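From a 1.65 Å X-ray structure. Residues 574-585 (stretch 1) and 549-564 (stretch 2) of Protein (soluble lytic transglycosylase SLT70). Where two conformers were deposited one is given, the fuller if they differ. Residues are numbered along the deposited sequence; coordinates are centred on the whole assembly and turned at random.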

# COMPACT_ATOMS: atom_id res chain seq x y z
N ALA A 574 13.32 8.03 -20.29
CA ALA A 574 13.13 6.66 -20.76
C ALA A 574 13.61 5.67 -19.69
O ALA A 574 12.99 4.63 -19.47
CB ALA A 574 13.87 6.44 -22.08
N PHE A 575 14.70 6.01 -19.00
CA PHE A 575 15.20 5.13 -17.94
C PHE A 575 14.16 5.03 -16.80
O PHE A 575 13.84 3.94 -16.35
CB PHE A 575 16.55 5.58 -17.41
CG PHE A 575 17.13 4.64 -16.40
CD1 PHE A 575 17.86 3.52 -16.81
CD2 PHE A 575 16.89 4.81 -15.04
CE1 PHE A 575 18.32 2.59 -15.87
CE2 PHE A 575 17.34 3.90 -14.10
CZ PHE A 575 18.06 2.78 -14.52
N VAL A 576 13.60 6.16 -16.38
CA VAL A 576 12.59 6.15 -15.32
C VAL A 576 11.35 5.35 -15.74
O VAL A 576 10.89 4.46 -15.01
CB VAL A 576 12.14 7.59 -14.95
CG1 VAL A 576 10.91 7.57 -14.00
CG2 VAL A 576 13.28 8.34 -14.29
N GLU A 577 10.85 5.62 -16.94
CA GLU A 577 9.64 4.96 -17.42
C GLU A 577 9.79 3.46 -17.66
O GLU A 577 8.82 2.71 -17.52
CB GLU A 577 9.11 5.64 -18.69
CG GLU A 577 7.70 5.20 -19.04
CD GLU A 577 6.72 5.46 -17.90
OE1 GLU A 577 6.67 6.59 -17.41
OE2 GLU A 577 6.01 4.53 -17.48
N SER A 578 11.00 3.03 -18.01
CA SER A 578 11.26 1.63 -18.29
C SER A 578 11.66 0.78 -17.08
O SER A 578 11.87 -0.43 -17.21
CB SER A 578 12.29 1.48 -19.43
OG SER A 578 13.53 2.06 -19.08
N ILE A 579 11.79 1.40 -15.91
CA ILE A 579 12.10 0.63 -14.69
C ILE A 579 11.02 -0.47 -14.64
O ILE A 579 9.83 -0.19 -14.64
CB ILE A 579 12.04 1.53 -13.45
CG1 ILE A 579 13.30 2.41 -13.41
CG2 ILE A 579 11.93 0.67 -12.18
CD1 ILE A 579 13.29 3.51 -12.33
N PRO A 580 11.44 -1.74 -14.61
CA PRO A 580 10.49 -2.86 -14.60
C PRO A 580 9.62 -3.12 -13.39
O PRO A 580 8.61 -3.82 -13.51
CB PRO A 580 11.36 -4.06 -14.97
CG PRO A 580 12.69 -3.71 -14.42
CD PRO A 580 12.84 -2.22 -14.68
N PHE A 581 10.01 -2.61 -12.22
CA PHE A 581 9.21 -2.77 -11.01
C PHE A 581 8.27 -1.57 -10.93
O PHE A 581 8.74 -0.44 -10.78
CB PHE A 581 10.10 -2.75 -9.76
CG PHE A 581 10.97 -3.96 -9.58
CD1 PHE A 581 10.97 -4.99 -10.52
CD2 PHE A 581 11.79 -4.05 -8.46
CE1 PHE A 581 11.81 -6.10 -10.34
CE2 PHE A 581 12.62 -5.14 -8.28
CZ PHE A 581 12.63 -6.17 -9.22
N SER A 582 6.97 -1.81 -11.02
CA SER A 582 6.00 -0.72 -10.97
C SER A 582 6.11 0.13 -9.71
O SER A 582 5.97 1.35 -9.77
CB SER A 582 4.57 -1.25 -11.12
OG SER A 582 4.28 -2.23 -10.15
N GLU A 583 6.37 -0.52 -8.56
CA GLU A 583 6.51 0.22 -7.30
C GLU A 583 7.68 1.19 -7.34
O GLU A 583 7.55 2.35 -6.93
CB GLU A 583 6.70 -0.73 -6.10
CG GLU A 583 6.97 0.01 -4.77
CD GLU A 583 7.45 -0.91 -3.64
OE1 GLU A 583 7.16 -2.13 -3.68
OE2 GLU A 583 8.10 -0.41 -2.69
N THR A 584 8.83 0.73 -7.83
CA THR A 584 10.03 1.57 -7.89
C THR A 584 9.88 2.68 -8.92
O THR A 584 10.37 3.80 -8.73
CB THR A 584 11.26 0.71 -8.19
OG1 THR A 584 11.30 -0.39 -7.26
CG2 THR A 584 12.54 1.53 -8.05
N ARG A 585 9.25 2.37 -10.05
CA ARG A 585 9.02 3.38 -11.09
C ARG A 585 8.17 4.52 -10.50
O ARG A 585 8.49 5.70 -10.66
CB ARG A 585 8.32 2.73 -12.28
CG ARG A 585 8.17 3.64 -13.47
CD ARG A 585 7.65 2.86 -14.68
NE ARG A 585 6.32 2.27 -14.49
CZ ARG A 585 6.06 0.97 -14.45
NH1 ARG A 585 7.03 0.07 -14.57
NH2 ARG A 585 4.81 0.55 -14.29
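Stretch 2 (549-564) SAAYNAGPGRVRTWLG

Stretch 2 packs on stretch 1 through a mainly apolar contact centred on Trp562, with a small hydrogen-bonded group around Asn553 at one end. The two segments together bury 570 Å².

Stretch 1 is helical at both ends, with Ile579 to Phe581 as loop. Stretch 2 is helical from Ser549 to Ala554 and again from Pro556 to Gly564. Gly555 separates the helices and occupies the N-cap position of the second. Its phi is positive, at 96°, and its phi/psi pair would jam a CB against the preceding carbonyl oxygen.

The chains run in opposite senses across the contact. Phe575 lies nearest Leu563, with CA atoms 8.5 Å apart. Ile579 pairs with Trp562, CA to CA 7.2 Å, and Thr584 with Ala550, CA to CA 6.1 Å.

Trp562 points toward stretch 1 and has the largest covered area of any residue here. Ile579 and Pro580, in the loop between the stretch 1 helices, lie over one face of its indole. Pro580 CD lies 3.7 Å from the centroid of the Trp562 five-membered ring, and Ile579 CG2 lies 4.0 Å from that of the six-membered ring. Both are CH-pi contacts. The Trp562 edge meets the face of Phe581, with planes at 87° and Phe581 CD2 3.7 Å from Trp562 CZ2. Phe581 CZ also lies over one face of the Arg558 guanidinium, 3.5 Å from Arg558 NE.

Phe575 extends the apolar contact. Its CE1 is 3.7 Å from Leu563 CD2, and its CZ is 4.0 Å from Trp562 CB.

At the other end, Thr584 fits as a knob among Ala550, Asn553, Ala554 and Trp562. Its CG2 lies 3.8 Å from Trp562 CZ3. Thr584 OG1 donates a hydrogen bond to Asn553 OD1 at 2.7 Å. Asn553 ND2 donates to Glu583 OE2 at 3.1 Å. The Asn553 amide thus uses both its polar atoms to tie the first helix of stretch 2 to the helix that starts at Ser582.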

# COMPACT_ATOMS: atom_id res chain seq x y z
N SER A 549 17.39 7.16 -5.75
CA SER A 549 16.01 6.93 -5.33
C SER A 549 15.65 5.48 -5.64
O SER A 549 15.07 4.79 -4.81
CB SER A 549 15.04 7.90 -6.02
OG SER A 549 15.35 9.24 -5.67
N ALA A 550 16.00 5.01 -6.84
CA ALA A 550 15.73 3.64 -7.21
C ALA A 550 16.47 2.66 -6.30
O ALA A 550 15.90 1.65 -5.88
CB ALA A 550 16.11 3.40 -8.68
N ALA A 551 17.72 2.98 -5.96
CA ALA A 551 18.53 2.13 -5.08
C ALA A 551 17.98 2.12 -3.65
O ALA A 551 17.98 1.08 -2.99
CB ALA A 551 20.01 2.59 -5.09
N TYR A 552 17.46 3.25 -3.18
CA TYR A 552 16.91 3.32 -1.82
C TYR A 552 15.68 2.41 -1.72
O TYR A 552 15.52 1.69 -0.74
CB TYR A 552 16.55 4.76 -1.46
CG TYR A 552 16.31 5.00 0.03
CD1 TYR A 552 15.05 4.80 0.60
CD2 TYR A 552 17.36 5.41 0.85
CE1 TYR A 552 14.84 4.99 1.97
CE2 TYR A 552 17.17 5.60 2.23
CZ TYR A 552 15.90 5.38 2.78
OH TYR A 552 15.71 5.54 4.14
N ASN A 553 14.87 2.38 -2.77
CA ASN A 553 13.65 1.57 -2.78
C ASN A 553 13.86 0.08 -3.13
O ASN A 553 13.30 -0.80 -2.46
CB ASN A 553 12.63 2.20 -3.75
CG ASN A 553 11.31 1.42 -3.81
OD1 ASN A 553 11.03 0.76 -4.79
ND2 ASN A 553 10.51 1.51 -2.76
N ALA A 554 14.68 -0.18 -4.15
CA ALA A 554 14.91 -1.54 -4.65
C ALA A 554 16.27 -2.17 -4.38
O ALA A 554 16.46 -3.36 -4.66
CB ALA A 554 14.61 -1.58 -6.16
N GLY A 555 17.20 -1.40 -3.85
CA GLY A 555 18.54 -1.93 -3.57
C GLY A 555 19.51 -1.62 -4.69
O GLY A 555 19.14 -1.62 -5.86
N PRO A 556 20.79 -1.33 -4.37
CA PRO A 556 21.80 -1.02 -5.40
C PRO A 556 21.96 -2.11 -6.48
O PRO A 556 22.18 -1.79 -7.64
CB PRO A 556 23.08 -0.84 -4.58
CG PRO A 556 22.57 -0.36 -3.25
CD PRO A 556 21.35 -1.20 -3.01
N GLY A 557 21.82 -3.38 -6.10
CA GLY A 557 21.96 -4.48 -7.04
C GLY A 557 21.01 -4.40 -8.22
O GLY A 557 21.41 -4.57 -9.38
N ARG A 558 19.74 -4.12 -7.91
CA ARG A 558 18.70 -3.99 -8.93
C ARG A 558 19.02 -2.84 -9.86
O ARG A 558 18.86 -2.97 -11.07
CB ARG A 558 17.32 -3.77 -8.30
CG ARG A 558 16.64 -5.04 -7.88
CD ARG A 558 16.29 -5.91 -9.10
NE ARG A 558 15.93 -7.26 -8.68
CZ ARG A 558 15.72 -8.28 -9.50
NH1 ARG A 558 15.81 -8.12 -10.82
NH2 ARG A 558 15.41 -9.47 -9.00
N VAL A 559 19.48 -1.71 -9.31
CA VAL A 559 19.81 -0.56 -10.13
C VAL A 559 20.97 -0.91 -11.07
O VAL A 559 20.93 -0.55 -12.25
CB VAL A 559 20.12 0.70 -9.29
CG1 VAL A 559 20.51 1.87 -10.19
CG2 VAL A 559 18.91 1.08 -8.44
N ARG A 560 21.97 -1.64 -10.58
CA ARG A 560 23.09 -2.06 -11.44
C ARG A 560 22.58 -2.90 -12.61
O ARG A 560 22.98 -2.69 -13.76
CB ARG A 560 24.12 -2.86 -10.63
CG ARG A 560 24.93 -2.01 -9.67
CD ARG A 560 26.10 -2.81 -9.09
NE ARG A 560 25.68 -3.82 -8.10
CZ ARG A 560 25.57 -3.58 -6.79
NH1 ARG A 560 25.77 -2.37 -6.31
NH2 ARG A 560 25.20 -4.55 -5.97
N THR A 561 21.69 -3.84 -12.32
CA THR A 561 21.09 -4.69 -13.35
C THR A 561 20.33 -3.84 -14.38
O THR A 561 20.51 -4.01 -15.59
CB THR A 561 20.13 -5.72 -12.71
OG1 THR A 561 20.90 -6.62 -11.91
CG2 THR A 561 19.37 -6.51 -13.77
N TRP A 562 19.50 -2.93 -13.91
CA TRP A 562 18.75 -2.07 -14.82
C TRP A 562 19.66 -1.23 -15.72
O TRP A 562 19.41 -1.09 -16.92
CB TRP A 562 17.81 -1.18 -14.01
CG TRP A 562 16.76 -1.98 -13.30
CD1 TRP A 562 16.38 -3.27 -13.58
CD2 TRP A 562 15.98 -1.56 -12.17
NE1 TRP A 562 15.40 -3.67 -12.69
CE2 TRP A 562 15.14 -2.65 -11.82
CE3 TRP A 562 15.90 -0.37 -11.42
CZ2 TRP A 562 14.24 -2.58 -10.74
CZ3 TRP A 562 14.99 -0.31 -10.35
CH2 TRP A 562 14.18 -1.41 -10.03
N LEU A 563 20.76 -0.72 -15.16
CA LEU A 563 21.70 0.07 -15.94
C LEU A 563 22.44 -0.79 -16.96
O LEU A 563 22.75 -0.34 -18.06
CB LEU A 563 22.67 0.82 -15.02
CG LEU A 563 22.08 2.11 -14.44
CD1 LEU A 563 22.96 2.65 -13.30
CD2 LEU A 563 21.93 3.14 -15.56
N GLY A 564 22.65 -2.06 -16.60
CA GLY A 564 23.30 -3.00 -17.51
C GLY A 564 22.37 -3.32 -18.68
O GLY A 564 22.83 -3.57 -19.80